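Local coordinates for protein arginyl-trna synthetase (Thermus thermophilus, PDB 1IQ0) that probably catalyses the ATP-dependent joining of L-arginine to its tRNA, as a monomeric class I aminoacyl-tRNA synthetase, at residues 112-117 with 214-219; 156-161 with 198-203. One frame throughout, in Å; residues are numbered along the deposited sequence.

Both interactions lie in the catalytic part of the chain, with centres about 13 Å apart, and helix 154-165 connects them. Interaction 1 sets the start of the predicted 'HIGH' region against helix 213-229; interaction 2 sets helix 154-165 across helix 197-208, which directly precedes helix 213-229. One side of helix 154-165 meets interaction 1: Ala156 CA lies 3.7 Å from Asn115 CB, Thr159 OG1 3.9 Å from Ile219 CD1. Ala157 and Phe161 turn to helix 197-208, and Leu160 takes part in both. Interaction 1 probably lies close to the ATP site; interaction 2 holds no residue of the motif and is further from the chain centre (about 35 Å against about 24 Å, centre to centre).

Interaction 1. Residues 112-117 with 214-219; sequences VNPNKE and EEVNRI
The peptide plane joining Pro114 to Asn115 carries Ile219 over one face: CG2 stands 3.6 Å from Pro114 O and 3.8 Å from Pro114 C. On the other side of that plane, further off, is CB of Ala156. The pyrrolidine ring of Pro114 is met obliquely on its CB-CG side, where Val216 CG1 comes to 3.6 Å from Pro114 CG and 3.8 Å from Pro114 CB; ring atom CD is much more distant, at 5.1 Å from the same methyl. Peptide and ring both belong to the start of the predicted 'HIGH' region, the class I signature in the loop between strand 104-108 and helix 120-138 of the Rossmann-type catalytic domain. In this family that signature normally serves ATP binding.

Pro114 is the centre of an inverse gamma turn (phi -84°, psi 61°), with a weak 2.9 Å bond from Asn115 N to Asn113 O. Asn113 O and Lys116 O both also accept from NE2 of Gln223, further along helix 213-229, and this gives the loop a polar link to the helix beside the apolar one.

Val216 CG1 is anti to the backbone N (chi1 169°), which turns this methyl toward the CB-CG side of the proline. No hydrogen bond crosses between 112-117 and 214-219; beyond the turn, Ile219 CG2 also touches the next peptide, 3.8 Å from Lys116 N.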
ATOM      1  N   VAL A 112     -14.358  -7.010   0.324  1.00 20.12           N
ATOM      2  CA  VAL A 112     -14.973  -7.668   1.470  1.00 21.75           C
ATOM      3  C   VAL A 112     -16.343  -8.207   1.096  1.00 21.56           C
ATOM      4  O   VAL A 112     -16.953  -7.749   0.127  1.00 20.87           O
ATOM      5  CB  VAL A 112     -15.151  -6.685   2.653  1.00 26.48           C
ATOM      6  CG1 VAL A 112     -13.799  -6.098   3.051  1.00 29.71           C
ATOM      7  CG2 VAL A 112     -16.107  -5.572   2.263  1.00 27.52           C
ATOM      8  N   ASN A 113     -16.821  -9.193   1.852  1.00 18.90           N
ATOM      9  CA  ASN A 113     -18.139  -9.734   1.589  1.00 20.67           C
ATOM     10  C   ASN A 113     -19.119  -8.573   1.693  1.00 22.45           C
ATOM     11  O   ASN A 113     -19.106  -7.825   2.671  1.00 23.54           O
ATOM     12  CB  ASN A 113     -18.484 -10.826   2.603  1.00 25.29           C
ATOM     13  CG  ASN A 113     -17.773 -12.132   2.305  1.00 30.71           C
ATOM     14  OD1 ASN A 113     -17.708 -12.559   1.158  1.00 35.44           O
ATOM     15  ND2 ASN A 113     -17.247 -12.775   3.338  1.00 27.80           N
ATOM     16  N   PRO A 114     -19.963  -8.386   0.667  1.00 20.30           N
ATOM     17  CA  PRO A 114     -20.934  -7.286   0.693  1.00 17.94           C
ATOM     18  C   PRO A 114     -22.193  -7.675   1.464  1.00 16.92           C
ATOM     19  O   PRO A 114     -23.287  -7.657   0.915  1.00 17.74           O
ATOM     20  CB  PRO A 114     -21.207  -7.040  -0.785  1.00 18.33           C
ATOM     21  CG  PRO A 114     -21.129  -8.441  -1.365  1.00 16.69           C
ATOM     22  CD  PRO A 114     -19.924  -9.040  -0.656  1.00 20.24           C
ATOM     23  N   ASN A 115     -22.036  -7.998   2.744  1.00 16.83           N
ATOM     24  CA  ASN A 115     -23.168  -8.444   3.547  1.00 21.88           C
ATOM     25  C   ASN A 115     -23.363  -7.726   4.885  1.00 23.86           C
ATOM     26  O   ASN A 115     -24.313  -8.016   5.606  1.00 22.89           O
ATOM     27  CB  ASN A 115     -23.028  -9.949   3.789  1.00 15.53           C
ATOM     28  CG  ASN A 115     -21.876 -10.276   4.717  1.00 19.77           C
ATOM     29  OD1 ASN A 115     -20.813  -9.650   4.646  1.00 21.81           O
ATOM     30  ND2 ASN A 115     -22.076 -11.262   5.592  1.00 19.14           N
ATOM     31  N   LYS A 116     -22.469  -6.797   5.214  1.00 24.45           N
ATOM     32  CA  LYS A 116     -22.548  -6.036   6.468  1.00 23.99           C
ATOM     33  C   LYS A 116     -21.438  -4.980   6.516  1.00 25.16           C
ATOM     34  O   LYS A 116     -20.578  -4.946   5.637  1.00 26.10           O
ATOM     35  CB  LYS A 116     -22.441  -6.976   7.679  1.00 23.58           C
ATOM     36  CG  LYS A 116     -21.112  -7.723   7.818  1.00 27.09           C
ATOM     37  CD  LYS A 116     -21.243  -8.817   8.876  1.00 31.30           C
ATOM     38  CE  LYS A 116     -19.916  -9.150   9.550  1.00 33.00           C
ATOM     39  NZ  LYS A 116     -18.886  -9.648   8.618  1.00 35.60           N
ATOM     40  N   GLU A 117     -21.457  -4.124   7.538  1.00 27.29           N
ATOM     41  CA  GLU A 117     -20.462  -3.053   7.663  1.00 25.01           C
ATOM     42  C   GLU A 117     -19.040  -3.575   7.820  1.00 21.89           C
ATOM     43  O   GLU A 117     -18.823  -4.652   8.361  1.00 25.40           O
ATOM     44  CB  GLU A 117     -20.801  -2.130   8.848  1.00 21.71           C
ATOM     45  CG  GLU A 117     -20.534  -2.734  10.225  1.00 24.63           C
ATOM     46  CD  GLU A 117     -21.595  -3.739  10.664  1.00 31.72           C
ATOM     47  OE1 GLU A 117     -21.372  -4.419  11.689  1.00 36.27           O
ATOM     48  OE2 GLU A 117     -22.647  -3.847   9.996  1.00 35.19           O
ATOM     49  N   GLU A 214     -29.281  -6.303  -7.086  1.00 24.84           N
ATOM     50  CA  GLU A 214     -29.666  -4.987  -6.578  1.00 23.39           C
ATOM     51  C   GLU A 214     -29.676  -4.969  -5.061  1.00 22.19           C
ATOM     52  O   GLU A 214     -29.210  -4.009  -4.443  1.00 25.61           O
ATOM     53  CB  GLU A 214     -31.038  -4.573  -7.117  1.00 38.89           C
ATOM     54  CG  GLU A 214     -31.095  -4.525  -8.632  1.00 45.85           C
ATOM     55  CD  GLU A 214     -29.885  -3.830  -9.225  1.00 58.12           C
ATOM     56  OE1 GLU A 214     -29.679  -2.635  -8.920  1.00 64.22           O
ATOM     57  OE2 GLU A 214     -29.136  -4.480  -9.989  1.00 63.75           O
ATOM     58  N   GLU A 215     -30.201  -6.032  -4.457  1.00 21.39           N
ATOM     59  CA  GLU A 215     -30.233  -6.116  -3.004  1.00 21.07           C
ATOM     60  C   GLU A 215     -28.812  -6.071  -2.430  1.00 25.30           C
ATOM     61  O   GLU A 215     -28.577  -5.451  -1.396  1.00 23.80           O
ATOM     62  CB  GLU A 215     -30.938  -7.403  -2.553  1.00 23.78           C
ATOM     63  CG  GLU A 215     -32.463  -7.352  -2.679  1.00 30.24           C
ATOM     64  CD  GLU A 215     -32.974  -7.655  -4.082  1.00 36.62           C
ATOM     65  OE1 GLU A 215     -32.171  -7.682  -5.041  1.00 35.17           O
ATOM     66  OE2 GLU A 215     -34.196  -7.862  -4.229  1.00 41.37           O
ATOM     67  N   VAL A 216     -27.872  -6.733  -3.103  1.00 21.19           N
ATOM     68  CA  VAL A 216     -26.484  -6.748  -2.659  1.00 20.59           C
ATOM     69  C   VAL A 216     -25.870  -5.367  -2.867  1.00 19.97           C
ATOM     70  O   VAL A 216     -25.155  -4.853  -2.005  1.00 19.05           O
ATOM     71  CB  VAL A 216     -25.647  -7.785  -3.457  1.00 23.31           C
ATOM     72  CG1 VAL A 216     -24.154  -7.589  -3.169  1.00 22.98           C
ATOM     73  CG2 VAL A 216     -26.072  -9.206  -3.084  1.00 18.36           C
ATOM     74  N   ASN A 217     -26.161  -4.769  -4.019  1.00 18.61           N
ATOM     75  CA  ASN A 217     -25.630  -3.455  -4.352  1.00 20.47           C
ATOM     76  C   ASN A 217     -25.970  -2.408  -3.290  1.00 24.61           C
ATOM     77  O   ASN A 217     -25.164  -1.517  -3.030  1.00 27.42           O
ATOM     78  CB  ASN A 217     -26.161  -3.003  -5.712  1.00 21.53           C
ATOM     79  CG  ASN A 217     -25.392  -1.822  -6.273  1.00 25.96           C
ATOM     80  OD1 ASN A 217     -25.974  -0.802  -6.638  1.00 28.27           O
ATOM     81  ND2 ASN A 217     -24.077  -1.960  -6.353  1.00 24.17           N
ATOM     82  N   ARG A 218     -27.150  -2.517  -2.675  1.00 25.44           N
ATOM     83  CA  ARG A 218     -27.554  -1.559  -1.641  1.00 26.40           C
ATOM     84  C   ARG A 218     -26.577  -1.592  -0.480  1.00 24.68           C
ATOM     85  O   ARG A 218     -26.213  -0.553   0.067  1.00 26.29           O
ATOM     86  CB  ARG A 218     -28.957  -1.863  -1.099  1.00 30.00           C
ATOM     87  CG  ARG A 218     -30.083  -1.643  -2.088  1.00 37.52           C
ATOM     88  CD  ARG A 218     -31.444  -1.769  -1.405  1.00 44.53           C
ATOM     89  NE  ARG A 218     -31.669  -0.712  -0.415  1.00 47.64           N
ATOM     90  CZ  ARG A 218     -32.806  -0.542   0.257  1.00 49.67           C
ATOM     91  NH1 ARG A 218     -33.832  -1.361   0.054  1.00 47.38           N
ATOM     92  NH2 ARG A 218     -32.923   0.452   1.127  1.00 50.80           N
ATOM     93  N   ILE A 219     -26.160  -2.795  -0.102  1.00 21.69           N
ATOM     94  CA  ILE A 219     -25.218  -2.951   0.991  1.00 23.49           C
ATOM     95  C   ILE A 219     -23.854  -2.415   0.567  1.00 24.21           C
ATOM     96  O   ILE A 219     -23.213  -1.687   1.325  1.00 23.62           O
ATOM     97  CB  ILE A 219     -25.097  -4.434   1.405  1.00 22.33           C
ATOM     98  CG1 ILE A 219     -26.474  -4.956   1.841  1.00 20.15           C
ATOM     99  CG2 ILE A 219     -24.080  -4.587   2.531  1.00 19.50           C
ATOM    100  CD1 ILE A 219     -26.462  -6.395   2.346  1.00 13.59           C
TER

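Interaction 2. Residues 156-161 with 198-203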
ATOM      1  N   ALA A 156     -23.433 -13.277   1.789  1.00 19.51           N
ATOM      2  CA  ALA A 156     -24.427 -12.328   1.297  1.00 19.38           C
ATOM      3  C   ALA A 156     -25.808 -12.989   1.340  1.00 22.14           C
ATOM      4  O   ALA A 156     -26.821 -12.334   1.594  1.00 22.78           O
ATOM      5  CB  ALA A 156     -24.099 -11.909  -0.128  1.00 11.31           C
ATOM      6  N   ALA A 157     -25.852 -14.290   1.081  1.00 21.17           N
ATOM      7  CA  ALA A 157     -27.124 -14.998   1.110  1.00 20.81           C
ATOM      8  C   ALA A 157     -27.681 -14.987   2.531  1.00 19.86           C
ATOM      9  O   ALA A 157     -28.874 -14.795   2.733  1.00 18.45           O
ATOM     10  CB  ALA A 157     -26.946 -16.444   0.629  1.00  9.17           C
ATOM     11  N   GLU A 158     -26.814 -15.182   3.518  1.00 20.91           N
ATOM     12  CA  GLU A 158     -27.280 -15.203   4.895  1.00 20.46           C
ATOM     13  C   GLU A 158     -27.893 -13.894   5.342  1.00 22.14           C
ATOM     14  O   GLU A 158     -28.913 -13.903   6.027  1.00 21.83           O
ATOM     15  CB  GLU A 158     -26.158 -15.593   5.853  1.00 22.51           C
ATOM     16  CG  GLU A 158     -25.644 -16.990   5.634  1.00 25.91           C
ATOM     17  CD  GLU A 158     -24.800 -17.489   6.787  1.00 31.28           C
ATOM     18  OE1 GLU A 158     -23.957 -16.722   7.298  1.00 33.69           O
ATOM     19  OE2 GLU A 158     -24.975 -18.658   7.178  1.00 33.02           O
ATOM     20  N   THR A 159     -27.301 -12.763   4.959  1.00 17.63           N
ATOM     21  CA  THR A 159     -27.878 -11.503   5.402  1.00 21.65           C
ATOM     22  C   THR A 159     -29.179 -11.215   4.670  1.00 19.52           C
ATOM     23  O   THR A 159     -30.139 -10.759   5.285  1.00 21.50           O
ATOM     24  CB  THR A 159     -26.914 -10.299   5.230  1.00 31.14           C
ATOM     25  OG1 THR A 159     -26.804  -9.953   3.848  1.00 35.29           O
ATOM     26  CG2 THR A 159     -25.555 -10.638   5.769  1.00 21.60           C
ATOM     27  N   LEU A 160     -29.220 -11.480   3.367  1.00 28.66           N
ATOM     28  CA  LEU A 160     -30.447 -11.240   2.610  1.00 27.61           C
ATOM     29  C   LEU A 160     -31.570 -12.135   3.145  1.00 25.07           C
ATOM     30  O   LEU A 160     -32.725 -11.727   3.200  1.00 26.26           O
ATOM     31  CB  LEU A 160     -30.224 -11.496   1.117  1.00 22.32           C
ATOM     32  CG  LEU A 160     -29.236 -10.527   0.456  1.00 21.82           C
ATOM     33  CD1 LEU A 160     -29.158 -10.790  -1.053  1.00 22.14           C
ATOM     34  CD2 LEU A 160     -29.692  -9.102   0.722  1.00 21.57           C
ATOM     35  N   PHE A 161     -31.223 -13.355   3.540  1.00 18.90           N
ATOM     36  CA  PHE A 161     -32.215 -14.263   4.098  1.00 23.04           C
ATOM     37  C   PHE A 161     -32.715 -13.701   5.435  1.00 24.96           C
ATOM     38  O   PHE A 161     -33.923 -13.638   5.679  1.00 24.17           O
ATOM     39  CB  PHE A 161     -31.614 -15.647   4.339  1.00 25.33           C
ATOM     40  CG  PHE A 161     -32.485 -16.538   5.177  1.00 30.37           C
ATOM     41  CD1 PHE A 161     -33.666 -17.066   4.659  1.00 27.98           C
ATOM     42  CD2 PHE A 161     -32.156 -16.799   6.505  1.00 30.61           C
ATOM     43  CE1 PHE A 161     -34.512 -17.838   5.451  1.00 27.72           C
ATOM     44  CE2 PHE A 161     -32.993 -17.571   7.307  1.00 32.77           C
ATOM     45  CZ  PHE A 161     -34.177 -18.092   6.777  1.00 30.64           C
ATOM     46  N   PRO A 198     -31.686 -25.033   5.240  1.00 32.63           N
ATOM     47  CA  PRO A 198     -32.385 -25.283   3.975  1.00 30.75           C
ATOM     48  C   PRO A 198     -32.967 -24.002   3.377  1.00 28.64           C
ATOM     49  O   PRO A 198     -32.858 -23.760   2.176  1.00 31.30           O
ATOM     50  CB  PRO A 198     -33.464 -26.293   4.369  1.00 30.14           C
ATOM     51  CG  PRO A 198     -32.783 -27.078   5.466  1.00 30.91           C
ATOM     52  CD  PRO A 198     -32.133 -25.974   6.285  1.00 31.78           C
ATOM     53  N   ALA A 199     -33.578 -23.178   4.219  1.00 21.23           N
ATOM     54  CA  ALA A 199     -34.160 -21.923   3.751  1.00 19.22           C
ATOM     55  C   ALA A 199     -33.058 -20.990   3.228  1.00 23.29           C
ATOM     56  O   ALA A 199     -33.244 -20.276   2.238  1.00 23.10           O
ATOM     57  CB  ALA A 199     -34.937 -21.248   4.886  1.00 16.69           C
ATOM     58  N   ILE A 200     -31.910 -20.993   3.894  1.00 24.08           N
ATOM     59  CA  ILE A 200     -30.792 -20.160   3.455  1.00 25.31           C
ATOM     60  C   ILE A 200     -30.280 -20.635   2.087  1.00 25.31           C
ATOM     61  O   ILE A 200     -29.935 -19.816   1.235  1.00 24.86           O
ATOM     62  CB  ILE A 200     -29.638 -20.186   4.493  1.00 22.60           C
ATOM     63  CG1 ILE A 200     -30.036 -19.361   5.723  1.00 20.57           C
ATOM     64  CG2 ILE A 200     -28.358 -19.662   3.871  1.00 20.01           C
ATOM     65  CD1 ILE A 200     -29.046 -19.454   6.872  1.00 17.65           C
ATOM     66  N   GLU A 201     -30.246 -21.951   1.880  1.00 27.35           N
ATOM     67  CA  GLU A 201     -29.789 -22.512   0.607  1.00 27.69           C
ATOM     68  C   GLU A 201     -30.671 -22.029  -0.546  1.00 27.27           C
ATOM     69  O   GLU A 201     -30.184 -21.826  -1.662  1.00 28.15           O
ATOM     70  CB  GLU A 201     -29.808 -24.048   0.638  1.00 35.69           C
ATOM     71  CG  GLU A 201     -28.955 -24.684   1.727  1.00 43.78           C
ATOM     72  CD  GLU A 201     -27.458 -24.482   1.526  1.00 48.26           C
ATOM     73  OE1 GLU A 201     -26.689 -24.854   2.439  1.00 52.16           O
ATOM     74  OE2 GLU A 201     -27.046 -23.965   0.463  1.00 49.30           O
ATOM     75  N   GLU A 202     -31.963 -21.854  -0.275  1.00 26.26           N
ATOM     76  CA  GLU A 202     -32.899 -21.391  -1.297  1.00 26.17           C
ATOM     77  C   GLU A 202     -32.554 -19.981  -1.756  1.00 23.69           C
ATOM     78  O   GLU A 202     -32.667 -19.666  -2.939  1.00 22.94           O
ATOM     79  CB  GLU A 202     -34.344 -21.423  -0.773  1.00 32.68           C
ATOM     80  CG  GLU A 202     -34.975 -22.804  -0.779  1.00 39.66           C
ATOM     81  CD  GLU A 202     -36.415 -22.793  -0.302  1.00 48.45           C
ATOM     82  OE1 GLU A 202     -37.216 -21.992  -0.833  1.00 54.08           O
ATOM     83  OE2 GLU A 202     -36.749 -23.591   0.602  1.00 51.93           O
ATOM     84  N   VAL A 203     -32.157 -19.121  -0.822  1.00 26.80           N
ATOM     85  CA  VAL A 203     -31.781 -17.763  -1.192  1.00 25.28           C
ATOM     86  C   VAL A 203     -30.433 -17.806  -1.906  1.00 23.12           C
ATOM     87  O   VAL A 203     -30.201 -17.063  -2.858  1.00 24.49           O
ATOM     88  CB  VAL A 203     -31.676 -16.839   0.041  1.00 22.42           C
ATOM     89  CG1 VAL A 203     -31.083 -15.494  -0.368  1.00 22.10           C
ATOM     90  CG2 VAL A 203     -33.070 -16.632   0.658  1.00 18.27           C
TER
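A steep helix-helix crossing brings Phe161 and Ala157 of helix 154-165 against Ile200, Ala199 and Val203 of helix 197-208. The two short segments approach to 8.8 Å between axes at 108°, so contact is confined to a small patch around the crossing.

Phe161 contributes the largest share from helix 154-165, set against comparable shares from Ile200 and Val203. Its CG is anti to the backbone N (chi1 168°), and the ring projects across the neighbouring helix. Ile200 CG1 sits over one face, 3.9 Å from the ring centroid and 30° off the normal, a CH-pi contact displaced toward CD2, which it approaches to 3.4 Å. Val203 CG2 lies near the ring plane at the edge, 4.1 Å from Phe161 CD1, while Ala199 CB comes obliquely to 3.5 Å from Phe161 CE1. One turn later in its own helix, His165 stacks with the same ring. An alanine in place of Phe161 would probably open a gap beside Ile200 CG1 and Ala199 CB and leave His165 without its stacking partner.

Both helices belong to the helical connection between strands 141-149 and 236-239, neighbours in the parallel part of the Rossmann-type sheet.

At the other side of the patch Val203 CG1 lies 3.9 Å from Ala157 O and also nears the CB atoms of Ala157 and Leu160. The buried Glu158 passes obliquely by Ile200, its OE2 4.2 Å from Ile200 CD1; that oxygen is hydrogen-bonded to Tyr193 OH, so the carboxylate has a polar mate although its flank is apolar. Across the two segments themselves no hydrogen bond forms, and outside the patch Glu201 OE1 makes a salt bridge with Arg154 NH2 at the start of helix 154-165.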